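Local coordinates for type VI immunity protein Atu4351 (Agrobacterium fabrum, PDB 6ITW) that probably protects its own bacterium by neutralising the partner toxin of a type VI secretion effector-immunity pair, at residues A91-I95 against S143-P147; M154-L158 against L183-M188; H112-R117 against P205-T211; Q54-F59 against K164-Q169. One frame throughout, in Å; residues are numbered along the deposited sequence.

Contact 1. Residues A91-I95 against S143-P147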
loop_
_atom_site.group_PDB
_atom_site.type_symbol
_atom_site.label_atom_id
_atom_site.label_comp_id
_atom_site.label_asym_id
_atom_site.label_seq_id
_atom_site.Cartn_x
_atom_site.Cartn_y
_atom_site.Cartn_z
ATOM N N ALA A 91 -4.871 -5.210 -4.277
ATOM C CA ALA A 91 -6.300 -5.384 -4.471
ATOM C C ALA A 91 -7.087 -5.421 -3.162
ATOM O O ALA A 91 -8.322 -5.290 -3.188
ATOM C CB ALA A 91 -6.529 -6.679 -5.251
ATOM N N PHE A 92 -6.413 -5.629 -2.030
ATOM C CA PHE A 92 -7.049 -5.665 -0.719
ATOM C C PHE A 92 -6.716 -4.433 0.122
ATOM O O PHE A 92 -6.924 -4.440 1.340
ATOM C CB PHE A 92 -6.655 -6.943 0.022
ATOM C CG PHE A 92 -6.902 -8.193 -0.782
ATOM C CD1 PHE A 92 -8.128 -8.844 -0.718
ATOM C CD2 PHE A 92 -5.927 -8.688 -1.633
ATOM C CE1 PHE A 92 -8.370 -9.968 -1.485
ATOM C CE2 PHE A 92 -6.164 -9.825 -2.398
ATOM C CZ PHE A 92 -7.384 -10.466 -2.322
ATOM N N GLY A 93 -6.201 -3.374 -0.493
ATOM C CA GLY A 93 -6.016 -2.142 0.251
ATOM C C GLY A 93 -4.711 -2.053 1.002
ATOM O O GLY A 93 -4.555 -1.172 1.849
ATOM N N LYS A 94 -3.758 -2.935 0.716
ATOM C CA LYS A 94 -2.439 -2.870 1.342
ATOM C C LYS A 94 -1.616 -1.815 0.607
ATOM O O LYS A 94 -1.218 -2.018 -0.547
ATOM C CB LYS A 94 -1.767 -4.244 1.301
ATOM C CG LYS A 94 -0.408 -4.356 1.984
ATOM C CD LYS A 94 -0.000 -5.825 2.088
ATOM C CE LYS A 94 1.190 -6.063 3.015
ATOM N NZ LYS A 94 1.697 -7.487 2.945
ATOM N N ILE A 95 -1.339 -0.702 1.288
ATOM C CA ILE A 95 -0.749 0.487 0.676
ATOM C C ILE A 95 0.771 0.376 0.604
ATOM O O ILE A 95 1.442 0.101 1.610
ATOM C CB ILE A 95 -1.152 1.735 1.469
ATOM C CG1 ILE A 95 -2.673 1.911 1.413
ATOM C CG2 ILE A 95 -0.385 2.957 0.965
ATOM C CD1 ILE A 95 -3.197 2.976 2.366
ATOM N N SER A 143 2.681 -12.122 -1.049
ATOM C CA SER A 143 2.369 -11.393 0.173
ATOM C C SER A 143 1.365 -10.267 -0.061
ATOM O O SER A 143 0.775 -9.764 0.905
ATOM C CB SER A 143 3.654 -10.826 0.779
ATOM O OG SER A 143 4.240 -9.850 -0.083
ATOM N N PHE A 144 1.167 -9.839 -1.306
ATOM C CA PHE A 144 0.175 -8.811 -1.590
ATOM C C PHE A 144 -1.170 -9.389 -1.955
ATOM O O PHE A 144 -2.124 -8.624 -2.132
ATOM C CB PHE A 144 0.651 -7.886 -2.703
ATOM C CG PHE A 144 1.839 -7.097 -2.318
ATOM C CD1 PHE A 144 1.755 -6.176 -1.285
ATOM C CD2 PHE A 144 3.051 -7.286 -2.948
ATOM C CE1 PHE A 144 2.853 -5.445 -0.895
ATOM C CE2 PHE A 144 4.158 -6.549 -2.571
ATOM C CZ PHE A 144 4.057 -5.629 -1.541
ATOM N N ASP A 145 -1.261 -10.712 -2.066
ATOM C CA ASP A 145 -2.548 -11.384 -2.158
ATOM C C ASP A 145 -3.134 -11.338 -0.751
ATOM O O ASP A 145 -2.649 -10.584 0.099
ATOM C CB ASP A 145 -2.376 -12.824 -2.684
ATOM C CG ASP A 145 -3.575 -13.323 -3.514
ATOM O OD1 ASP A 145 -4.756 -13.131 -3.112
ATOM O OD2 ASP A 145 -3.323 -13.942 -4.578
ATOM N N ALA A 146 -4.151 -12.128 -0.479
ATOM C CA ALA A 146 -4.700 -12.145 0.869
ATOM C C ALA A 146 -5.322 -13.512 1.102
ATOM O O ALA A 146 -6.260 -13.895 0.386
ATOM C CB ALA A 146 -5.732 -11.024 1.071
ATOM N N PRO A 147 -4.808 -14.283 2.056
ATOM C CA PRO A 147 -5.374 -15.613 2.321
ATOM C C PRO A 147 -6.714 -15.517 3.035
ATOM O O PRO A 147 -6.959 -14.607 3.833
ATOM C CB PRO A 147 -4.320 -16.270 3.218
ATOM C CG PRO A 147 -3.663 -15.092 3.930
ATOM C CD PRO A 147 -3.645 -13.979 2.909
HETATM O O HOH W 1 -3.511 -8.083 -4.433
#
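A146 sets its methyl on the ring of F92: CB stands 3.4 Å from the centroid of the F92 ring and 6° off its normal, a well-centred CH-pi contact. The site is the hairpin connection between strands 84-90 and 94-99 of the mixed sheet, in the GAD-like part of the chain, against the loop that joins helices 128-137 and 155-162. In F92, CG lies opposite the carbonyl carbon (chi1 -53°), which swings the ring out of the turn and over to that loop. Two oxygens also approach the ring. F144 O sits at its edge, 3.8 Å from F92 CD2, whereas D145 OD1 comes in obliquely, 3.7 Å from F92 CE2. The same D145 OD1 accepts from A146 N at 2.9 Å through its anti lone pair, and it also takes the N-H of F155; one carboxylate oxygen thus holds the backbone of the residue lying over the ring and also links the loop to the next helix. K94 reaches the loop differently. With CG trans to the backbone N (chi1 -177°) and the rest extended, its chain runs across F144 at about a right angle, CD being 3.8 Å from F144 CD1. At its end NZ gives a hydrogen bond to S143 O, 3.2 Å away, from above the carbonyl plane. A water completes the contact, donating to F144 O at 2.7 Å and accepting from A91 N at 3.2 Å.

Contact 2. Residues M154-L158 against L183-M188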
loop_
_atom_site.group_PDB
_atom_site.type_symbol
_atom_site.label_atom_id
_atom_site.label_comp_id
_atom_site.label_asym_id
_atom_site.label_seq_id
_atom_site.Cartn_x
_atom_site.Cartn_y
_atom_site.Cartn_z
HETATM N N MSE A 154 -6.971 -15.437 -2.119
HETATM C CA MSE A 154 -8.305 -15.041 -2.587
HETATM C C MSE A 154 -8.365 -14.277 -3.926
HETATM O O MSE A 154 -9.450 -14.202 -4.527
HETATM C CB MSE A 154 -9.021 -14.188 -1.525
HETATM C CG MSE A 154 -9.340 -14.904 -0.248
HETATM SE SE MSE A 154 -10.567 -13.840 0.864
HETATM C CE MSE A 154 -9.285 -12.567 1.571
ATOM N N PHE A 155 -7.246 -13.707 -4.402
ATOM C CA PHE A 155 -7.346 -12.773 -5.531
ATOM C C PHE A 155 -7.989 -13.414 -6.765
ATOM O O PHE A 155 -8.951 -12.868 -7.321
ATOM C CB PHE A 155 -5.992 -12.181 -5.917
ATOM C CG PHE A 155 -6.091 -11.232 -7.097
ATOM C CD1 PHE A 155 -6.623 -9.955 -6.931
ATOM C CD2 PHE A 155 -5.709 -11.631 -8.374
ATOM C CE1 PHE A 155 -6.741 -9.077 -8.011
ATOM C CE2 PHE A 155 -5.827 -10.756 -9.458
ATOM C CZ PHE A 155 -6.338 -9.481 -9.277
ATOM N N ASN A 156 -7.470 -14.562 -7.218
ATOM C CA ASN A 156 -7.957 -15.149 -8.473
ATOM C C ASN A 156 -9.452 -15.437 -8.425
ATOM O O ASN A 156 -10.190 -15.099 -9.360
ATOM C CB ASN A 156 -7.181 -16.419 -8.796
ATOM C CG ASN A 156 -5.759 -16.122 -9.215
ATOM O OD1 ASN A 156 -5.424 -14.985 -9.544
ATOM N ND2 ASN A 156 -4.911 -17.135 -9.184
ATOM N N ARG A 157 -9.929 -16.036 -7.332
ATOM C CA ARG A 157 -11.364 -16.277 -7.219
ATOM C C ARG A 157 -12.144 -14.968 -7.187
ATOM O O ARG A 157 -13.237 -14.875 -7.763
ATOM C CB ARG A 157 -11.661 -17.122 -5.980
ATOM C CG ARG A 157 -11.145 -18.560 -6.064
ATOM C CD ARG A 157 -11.428 -19.325 -4.765
ATOM N NE ARG A 157 -10.443 -18.995 -3.744
ATOM C CZ ARG A 157 -10.668 -19.038 -2.432
ATOM N NH1 ARG A 157 -11.859 -19.388 -1.964
ATOM N NH2 ARG A 157 -9.702 -18.706 -1.588
ATOM N N LEU A 158 -11.603 -13.935 -6.530
ATOM C CA LEU A 158 -12.338 -12.676 -6.471
ATOM C C LEU A 158 -12.361 -11.988 -7.834
ATOM O O LEU A 158 -13.391 -11.438 -8.241
ATOM C CB LEU A 158 -11.742 -11.766 -5.401
ATOM C CG LEU A 158 -11.926 -12.220 -3.949
ATOM C CD1 LEU A 158 -11.304 -11.179 -3.050
ATOM C CD2 LEU A 158 -13.419 -12.480 -3.563
ATOM N N LEU A 183 -13.361 -14.090 6.912
ATOM C CA LEU A 183 -12.349 -13.862 5.891
ATOM C C LEU A 183 -12.469 -14.998 4.873
ATOM O O LEU A 183 -11.722 -15.978 4.891
ATOM C CB LEU A 183 -10.975 -13.803 6.529
ATOM C CG LEU A 183 -9.930 -12.871 5.937
ATOM C CD1 LEU A 183 -10.394 -11.435 6.097
ATOM C CD2 LEU A 183 -8.590 -13.120 6.624
ATOM N N THR A 184 -13.482 -14.887 4.010
ATOM C CA THR A 184 -13.717 -15.808 2.904
ATOM C C THR A 184 -14.182 -15.006 1.691
ATOM O O THR A 184 -14.698 -13.891 1.823
ATOM C CB THR A 184 -14.773 -16.889 3.235
ATOM O OG1 THR A 184 -16.002 -16.260 3.613
ATOM C CG2 THR A 184 -14.307 -17.791 4.363
ATOM N N VAL A 185 -14.010 -15.599 0.503
ATOM C CA VAL A 185 -14.380 -14.925 -0.745
ATOM C C VAL A 185 -15.846 -14.527 -0.744
ATOM O O VAL A 185 -16.207 -13.475 -1.278
ATOM C CB VAL A 185 -14.039 -15.799 -1.975
ATOM C CG1 VAL A 185 -12.561 -16.154 -1.984
ATOM C CG2 VAL A 185 -14.892 -17.049 -2.018
ATOM N N GLU A 186 -16.708 -15.326 -0.108
ATOM C CA GLU A 186 -18.136 -15.020 -0.113
ATOM C C GLU A 186 -18.439 -13.706 0.594
ATOM O O GLU A 186 -19.425 -13.042 0.259
ATOM C CB GLU A 186 -18.926 -16.158 0.545
ATOM C CG GLU A 186 -18.916 -17.495 -0.208
ATOM C CD GLU A 186 -17.612 -18.298 -0.030
ATOM O OE1 GLU A 186 -16.754 -17.913 0.809
ATOM O OE2 GLU A 186 -17.450 -19.318 -0.747
ATOM N N ASN A 187 -17.619 -13.314 1.576
ATOM C CA ASN A 187 -17.858 -12.093 2.342
ATOM C C ASN A 187 -17.136 -10.877 1.750
ATOM O O ASN A 187 -17.207 -9.782 2.320
ATOM C CB ASN A 187 -17.437 -12.330 3.803
ATOM C CG ASN A 187 -17.792 -11.172 4.734
ATOM O OD1 ASN A 187 -18.865 -10.565 4.632
ATOM N ND2 ASN A 187 -16.871 -10.856 5.652
HETATM N N MSE A 188 -16.444 -11.040 0.628
HETATM C CA MSE A 188 -15.724 -9.935 0.002
HETATM C C MSE A 188 -16.575 -9.220 -1.082
HETATM O O MSE A 188 -17.338 -9.865 -1.810
HETATM C CB MSE A 188 -14.427 -10.462 -0.606
HETATM C CG MSE A 188 -13.539 -11.252 0.365
HETATM SE SE MSE A 188 -12.923 -10.196 1.898
HETATM C CE MSE A 188 -11.501 -9.159 1.037
HETATM O O HOH W 2 -12.722 -18.200 0.989
#
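V185 points one methyl, CG1, at a face of the R157 guanidinium, 3.3 Å from NH1 and displaced from the centre of the group toward its rim. The two side chains cross at about a right angle. The bend of R157 at chi3 (-80°) brings the group over, and its NH2 is held from outside the two segments: it makes a salt bridge with D148 OD2 and a hydrogen bond to L153 O. Selenomethionine M154 passes V185 in the opposite direction, with its CG 3.9 Å from V185 CG1. It meets a second selenomethionine, M188, nearly perpendicularly, SE of M154 lying 4.0 Å from CG of M188. L158 uses one methyl for two neighbours, CD2 being 3.7 Å from V185 CB and 3.7 Å from M188 CB. The start of helix 155-162 is thereby packed on the short 3-10 turn 185-187 that leads into strand 188-192, both in the Tdi1 C-terminal part of the chain. Water forms the polar link, accepting from R157 NH1 at 3.3 Å and from V185 N at 2.9 Å. The direct contacts are van der Waals in kind, and polar linkage across the segments runs through this water; the arginine contributes a flat surface to V185 while its charge is probably offset by D148.

Contact 3. Residues H112-R117 against P205-T211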
loop_
_atom_site.group_PDB
_atom_site.type_symbol
_atom_site.label_atom_id
_atom_site.label_comp_id
_atom_site.label_asym_id
_atom_site.label_seq_id
_atom_site.Cartn_x
_atom_site.Cartn_y
_atom_site.Cartn_z
ATOM N N HIS A 112 -4.562 -4.481 9.813
ATOM C CA HIS A 112 -4.148 -3.444 10.762
ATOM C C HIS A 112 -2.691 -3.609 11.180
ATOM O O HIS A 112 -2.367 -3.608 12.368
ATOM C CB HIS A 112 -5.065 -3.393 11.983
ATOM C CG HIS A 112 -6.322 -2.627 11.742
ATOM N ND1 HIS A 112 -6.603 -1.441 12.386
ATOM C CD2 HIS A 112 -7.357 -2.856 10.901
ATOM C CE1 HIS A 112 -7.769 -0.982 11.967
ATOM N NE2 HIS A 112 -8.245 -1.818 11.062
ATOM N N ARG A 113 -1.807 -3.710 10.184
ATOM C CA ARG A 113 -0.383 -3.876 10.411
ATOM C C ARG A 113 0.405 -2.863 9.579
ATOM O O ARG A 113 -0.053 -2.393 8.535
ATOM C CB ARG A 113 0.060 -5.319 10.092
ATOM C CG ARG A 113 -0.729 -6.355 10.882
ATOM C CD ARG A 113 -0.348 -7.798 10.556
ATOM N NE ARG A 113 -1.347 -8.673 11.160
ATOM C CZ ARG A 113 -1.487 -9.984 10.955
ATOM N NH1 ARG A 113 -0.683 -10.664 10.137
ATOM N NH2 ARG A 113 -2.468 -10.618 11.590
ATOM N N VAL A 114 1.580 -2.491 10.076
ATOM C CA VAL A 114 2.504 -1.624 9.362
ATOM C C VAL A 114 3.868 -2.296 9.370
ATOM O O VAL A 114 4.259 -2.909 10.367
ATOM C CB VAL A 114 2.590 -0.211 9.984
ATOM C CG1 VAL A 114 3.588 0.666 9.209
ATOM C CG2 VAL A 114 1.226 0.466 10.021
ATOM N N THR A 115 4.592 -2.179 8.262
ATOM C CA THR A 115 5.915 -2.781 8.149
ATOM C C THR A 115 6.917 -1.823 7.512
ATOM O O THR A 115 6.620 -1.177 6.507
ATOM C CB THR A 115 5.874 -4.084 7.330
ATOM O OG1 THR A 115 5.145 -3.866 6.116
ATOM C CG2 THR A 115 5.204 -5.193 8.126
ATOM N N CYS A 116 8.103 -1.737 8.106
ATOM C CA CYS A 116 9.155 -0.862 7.599
ATOM C C CYS A 116 10.527 -1.503 7.777
ATOM O O CYS A 116 10.942 -1.804 8.896
ATOM C CB CYS A 116 9.111 0.495 8.306
ATOM S SG CYS A 116 9.768 1.866 7.327
ATOM N N ARG A 117 11.228 -1.708 6.667
ATOM C CA ARG A 117 12.552 -2.320 6.696
ATOM C C ARG A 117 13.631 -1.326 7.112
ATOM O O ARG A 117 14.615 -1.697 7.753
ATOM C CB ARG A 117 12.893 -2.922 5.331
ATOM C CG ARG A 117 11.935 -4.011 4.877
ATOM C CD ARG A 117 12.688 -5.237 4.385
ATOM N NE ARG A 117 11.798 -6.372 4.158
ATOM C CZ ARG A 117 12.036 -7.344 3.282
ATOM N NH1 ARG A 117 13.139 -7.321 2.547
ATOM N NH2 ARG A 117 11.170 -8.339 3.142
ATOM N N PRO A 205 -6.431 0.177 16.372
ATOM C CA PRO A 205 -5.027 0.571 16.173
ATOM C C PRO A 205 -4.320 -0.317 15.156
ATOM O O PRO A 205 -4.839 -1.338 14.711
ATOM C CB PRO A 205 -4.406 0.385 17.565
ATOM C CG PRO A 205 -5.211 -0.733 18.163
ATOM C CD PRO A 205 -6.630 -0.564 17.632
ATOM N N PHE A 206 -3.094 0.087 14.824
ATOM C CA PHE A 206 -2.208 -0.649 13.931
ATOM C C PHE A 206 -0.967 -1.099 14.682
ATOM O O PHE A 206 -0.414 -0.346 15.487
ATOM C CB PHE A 206 -1.769 0.211 12.744
ATOM C CG PHE A 206 -2.826 0.407 11.727
ATOM C CD1 PHE A 206 -3.906 1.246 11.984
ATOM C CD2 PHE A 206 -2.751 -0.248 10.503
ATOM C CE1 PHE A 206 -4.892 1.425 11.035
ATOM C CE2 PHE A 206 -3.732 -0.082 9.557
ATOM C CZ PHE A 206 -4.805 0.753 9.818
ATOM N N THR A 207 -0.503 -2.305 14.387
ATOM C CA THR A 207 0.704 -2.829 15.004
ATOM C C THR A 207 1.852 -2.810 14.009
ATOM O O THR A 207 1.722 -3.323 12.891
ATOM C CB THR A 207 0.484 -4.243 15.533
ATOM O OG1 THR A 207 -0.433 -4.183 16.633
ATOM C CG2 THR A 207 1.808 -4.831 16.016
ATOM N N LEU A 208 2.969 -2.212 14.429
ATOM C CA LEU A 208 4.188 -2.168 13.633
ATOM C C LEU A 208 4.973 -3.449 13.830
ATOM O O LEU A 208 5.187 -3.887 14.966
ATOM C CB LEU A 208 5.040 -0.967 14.036
ATOM C CG LEU A 208 6.476 -0.864 13.519
ATOM C CD1 LEU A 208 6.487 -0.595 12.022
ATOM C CD2 LEU A 208 7.196 0.252 14.269
ATOM N N TYR A 209 5.403 -4.050 12.729
ATOM C CA TYR A 209 6.161 -5.293 12.771
ATOM C C TYR A 209 7.542 -5.101 12.166
ATOM O O TYR A 209 7.735 -4.307 11.237
ATOM C CB TYR A 209 5.456 -6.413 12.015
ATOM C CG TYR A 209 4.304 -7.014 12.753
ATOM C CD1 TYR A 209 3.065 -6.380 12.791
ATOM C CD2 TYR A 209 4.444 -8.230 13.403
ATOM C CE1 TYR A 209 1.997 -6.949 13.467
ATOM C CE2 TYR A 209 3.379 -8.808 14.083
ATOM C CZ TYR A 209 2.161 -8.162 14.115
ATOM O OH TYR A 209 1.111 -8.734 14.795
ATOM N N ASP A 210 8.486 -5.875 12.678
ATOM C CA ASP A 210 9.872 -5.859 12.222
ATOM C C ASP A 210 10.061 -7.070 11.310
ATOM O O ASP A 210 10.199 -8.198 11.783
ATOM C CB ASP A 210 10.804 -5.877 13.430
ATOM C CG ASP A 210 12.279 -5.820 13.056
ATOM O OD1 ASP A 210 12.643 -6.248 11.942
ATOM O OD2 ASP A 210 13.079 -5.355 13.904
ATOM N N THR A 211 10.064 -6.838 9.995
ATOM C CA THR A 211 10.309 -7.902 9.026
ATOM C C THR A 211 11.789 -8.044 8.669
ATOM O O THR A 211 12.116 -8.673 7.653
ATOM C CB THR A 211 9.470 -7.683 7.760
ATOM O OG1 THR A 211 9.710 -6.372 7.232
ATOM C CG2 THR A 211 7.998 -7.820 8.083
HETATM O O HOH W 3 8.724 -6.208 4.312
#
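H112 and F206 lay their rings together in an offset stack, centroids 4.3 Å apart and planes 25° from parallel. H112 ND1 stands over one face of F206, near the rim, and F206 CZ over one face of H112. At the edge of the imidazole, ND1 donates to P205 O at 2.9 Å, although the donor lies well above that carbonyl's plane. V114 CG2 approaches the F206 ring obliquely. The ring of Y209 has V114 O near its plane at the edge, while R113 comes at it obliquely, CG 3.8 Å from Y209 CE1, with guanidinium and ring planes 44° apart.

The backbones form a parallel pairing of strands 113-116 and 207-209 in an otherwise antiparallel strand order, which adds strands 207-209 and 218-221 to the six before them. T207 N bonds to H112 O at 3.0 Å, V114 N to T207 O at 2.9 Å and Y209 N to V114 O at 2.9 Å. H112 and R113 both face N108 in a G1 beta bulge, with H112 in a positive-phi conformation (64°) just ahead of the paired residues. V114 and L208 share one sheet face, where V114 touches L73 of helix 66-73; R113, T115, T207 and Y209 share the other. Farther on, a water lies 3.1 Å from R117 NE, from which it accepts, and bonds also to T211 OG1. Regular backbone bonds hold the centre of the pairing, and at the histidine end one side chain both stacks and donates, which should restrain its ring rotation.

Contact 4. Residues Q54-F59 against K164-Q169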
loop_
_atom_site.group_PDB
_atom_site.type_symbol
_atom_site.label_atom_id
_atom_site.label_comp_id
_atom_site.label_asym_id
_atom_site.label_seq_id
_atom_site.Cartn_x
_atom_site.Cartn_y
_atom_site.Cartn_z
ATOM N N GLN A 54 -4.435 -6.888 -13.663
ATOM C CA GLN A 54 -5.893 -6.974 -13.578
ATOM C C GLN A 54 -6.427 -6.553 -12.206
ATOM O O GLN A 54 -7.492 -7.004 -11.770
ATOM C CB GLN A 54 -6.364 -8.383 -13.944
ATOM C CG GLN A 54 -5.934 -8.842 -15.361
ATOM C CD GLN A 54 -6.543 -10.188 -15.713
ATOM O OE1 GLN A 54 -7.771 -10.317 -15.844
ATOM N NE2 GLN A 54 -5.695 -11.209 -15.835
ATOM N N GLY A 55 -5.719 -5.654 -11.523
ATOM C CA GLY A 55 -6.167 -5.133 -10.240
ATOM C C GLY A 55 -5.365 -5.629 -9.059
ATOM O O GLY A 55 -5.651 -5.229 -7.926
ATOM N N TYR A 56 -4.361 -6.476 -9.289
ATOM C CA TYR A 56 -3.532 -6.977 -8.198
ATOM C C TYR A 56 -2.752 -5.851 -7.525
ATOM O O TYR A 56 -2.406 -5.953 -6.340
ATOM C CB TYR A 56 -2.589 -8.048 -8.745
ATOM C CG TYR A 56 -1.939 -8.936 -7.724
ATOM C CD1 TYR A 56 -2.555 -10.120 -7.309
ATOM C CD2 TYR A 56 -0.692 -8.613 -7.194
ATOM C CE1 TYR A 56 -1.951 -10.952 -6.372
ATOM C CE2 TYR A 56 -0.076 -9.431 -6.269
ATOM C CZ TYR A 56 -0.714 -10.601 -5.857
ATOM O OH TYR A 56 -0.102 -11.413 -4.939
ATOM N N PHE A 57 -2.460 -4.782 -8.268
ATOM C CA PHE A 57 -1.856 -3.566 -7.741
ATOM C C PHE A 57 -2.343 -2.403 -8.598
ATOM O O PHE A 57 -2.589 -2.559 -9.792
ATOM C CB PHE A 57 -0.316 -3.650 -7.728
ATOM C CG PHE A 57 0.372 -2.427 -7.127
ATOM C CD1 PHE A 57 0.633 -2.346 -5.758
ATOM C CD2 PHE A 57 0.777 -1.373 -7.939
ATOM C CE1 PHE A 57 1.284 -1.232 -5.215
ATOM C CE2 PHE A 57 1.410 -0.253 -7.410
ATOM C CZ PHE A 57 1.667 -0.179 -6.047
ATOM N N GLN A 58 -2.525 -1.251 -7.977
ATOM C CA GLN A 58 -2.876 -0.043 -8.699
ATOM C C GLN A 58 -2.126 1.108 -8.058
ATOM O O GLN A 58 -1.849 1.078 -6.858
ATOM C CB GLN A 58 -4.379 0.239 -8.675
ATOM C CG GLN A 58 -4.934 0.522 -7.298
ATOM C CD GLN A 58 -6.443 0.536 -7.284
ATOM O OE1 GLN A 58 -7.064 1.600 -7.377
ATOM N NE2 GLN A 58 -7.056 -0.656 -7.169
ATOM N N PHE A 59 -1.773 2.106 -8.868
ATOM C CA PHE A 59 -1.124 3.300 -8.352
ATOM C C PHE A 59 -2.187 4.325 -8.018
ATOM O O PHE A 59 -3.284 4.326 -8.596
ATOM C CB PHE A 59 -0.142 3.898 -9.361
ATOM C CG PHE A 59 1.050 3.045 -9.630
ATOM C CD1 PHE A 59 1.016 2.068 -10.634
ATOM C CD2 PHE A 59 2.217 3.214 -8.892
ATOM C CE1 PHE A 59 2.139 1.258 -10.893
ATOM C CE2 PHE A 59 3.338 2.412 -9.145
ATOM C CZ PHE A 59 3.293 1.439 -10.156
ATOM N N LYS A 164 -13.105 -7.379 -12.459
ATOM C CA LYS A 164 -11.894 -6.592 -12.268
ATOM C C LYS A 164 -12.184 -5.325 -11.469
ATOM O O LYS A 164 -13.226 -4.683 -11.641
ATOM C CB LYS A 164 -11.301 -6.230 -13.627
ATOM C CG LYS A 164 -9.957 -5.546 -13.572
ATOM C CD LYS A 164 -9.231 -5.677 -14.899
ATOM C CE LYS A 164 -9.916 -4.905 -16.010
ATOM N NZ LYS A 164 -9.223 -5.211 -17.296
ATOM N N LEU A 165 -11.254 -4.955 -10.593
ATOM C CA LEU A 165 -11.407 -3.689 -9.885
ATOM C C LEU A 165 -11.246 -2.516 -10.853
ATOM O O LEU A 165 -10.372 -2.524 -11.730
ATOM C CB LEU A 165 -10.389 -3.573 -8.743
ATOM C CG LEU A 165 -10.547 -4.490 -7.524
ATOM C CD1 LEU A 165 -9.275 -4.456 -6.695
ATOM C CD2 LEU A 165 -11.780 -4.122 -6.681
ATOM N N GLN A 166 -12.103 -1.514 -10.692
ATOM C CA GLN A 166 -11.898 -0.208 -11.302
ATOM C C GLN A 166 -10.917 0.621 -10.475
ATOM O O GLN A 166 -10.821 0.464 -9.248
ATOM C CB GLN A 166 -13.243 0.529 -11.421
ATOM C CG GLN A 166 -14.165 -0.086 -12.483
ATOM C CD GLN A 166 -15.648 0.044 -12.148
ATOM O OE1 GLN A 166 -16.104 1.096 -11.683
ATOM N NE2 GLN A 166 -16.411 -1.034 -12.385
ATOM N N LEU A 167 -10.195 1.522 -11.149
ATOM C CA LEU A 167 -9.224 2.363 -10.453
ATOM C C LEU A 167 -9.913 3.084 -9.305
ATOM O O LEU A 167 -10.966 3.697 -9.487
ATOM C CB LEU A 167 -8.577 3.380 -11.410
ATOM C CG LEU A 167 -7.361 4.137 -10.841
ATOM C CD1 LEU A 167 -6.096 3.278 -10.873
ATOM C CD2 LEU A 167 -7.103 5.467 -11.534
ATOM N N GLY A 168 -9.335 2.981 -8.110
ATOM C CA GLY A 168 -9.938 3.562 -6.938
ATOM C C GLY A 168 -10.886 2.659 -6.176
ATOM O O GLY A 168 -11.563 3.146 -5.260
ATOM N N GLN A 169 -10.953 1.367 -6.510
ATOM C CA GLN A 169 -11.650 0.374 -5.695
ATOM C C GLN A 169 -10.698 -0.690 -5.161
ATOM O O GLN A 169 -9.594 -0.873 -5.678
ATOM C CB GLN A 169 -12.727 -0.358 -6.477
ATOM C CG GLN A 169 -13.806 0.490 -7.055
ATOM C CD GLN A 169 -14.731 -0.375 -7.876
ATOM O OE1 GLN A 169 -14.271 -1.230 -8.655
ATOM N NE2 GLN A 169 -16.036 -0.202 -7.676
HETATM O O HOH W 4 -9.103 -6.804 -9.587
#
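Q58, from strand 57-59, clasps a type II beta turn at Q166-Q169 with both polar atoms, OE1 and NE2, of its amide. OE1 accepts from G168 N at 2.8 Å, in the carbonyl plane and nearly straight (163° at the hydrogen). NE2 gives a more bent bond (137°) to Q169 O at 3.0 Å, that oxygen being tilted out of the Q58 amide plane. The glutamine reaches the turn because its CG stands between backbone N and carbonyl carbon (chi1 64°) and the chain is extended beyond it. Two bonds on one amide should fix its orientation, and they satisfy polar atoms of a buried side chain.

Next to the amide, L167 of the turn places CD1 3.8 Å from F59 O. The turn is braced internally as well: Q169 N closes it on Q166 O, while Q169 OE1 also accepts from Q166 N at 3.0 Å. G168 takes the positive-phi place of this turn type. The strand thus receives the loop that leads from helix 155-162 into strand 169-173, joining the GAD-like and Tdi1 C-terminal parts of the chain.

At the other end the backbones meet around G55, whose O has L165 CD1 beside it. K164 lays its aliphatic part against Q54, CG 3.4 Å from Q54 O, and its NZ makes a salt bridge with E19. Between the two backbones a water donates to Q54 O at 2.7 Å and accepts from L165 N at 3.0 Å.

In the fold
Contacts 1, 2 and 4 form one continuous region; contact 3 touches none of them, its nearest atoms being about 5 Å from contact 1. A146 O of contact 1 is 3.3 Å from M154 CG of contact 2, and F92 CE1 is 3.5 Å from L158 CD1. Contact 4 joins contact 1 where G55 O approaches A91 CB at 3.2 Å, and contact 2 where F155 CZ lies 3.6 Å from Y56 N. Contacts 1, 3 and 4 all reach the eight-stranded sheet; contacts 3 and 4 are on opposite sides of the chain's centre, their centres about 23 Å apart. In sequence, contacts 1 and 2 follow in series, while contact 4 encloses contact 1 and contact 3 encloses contact 2.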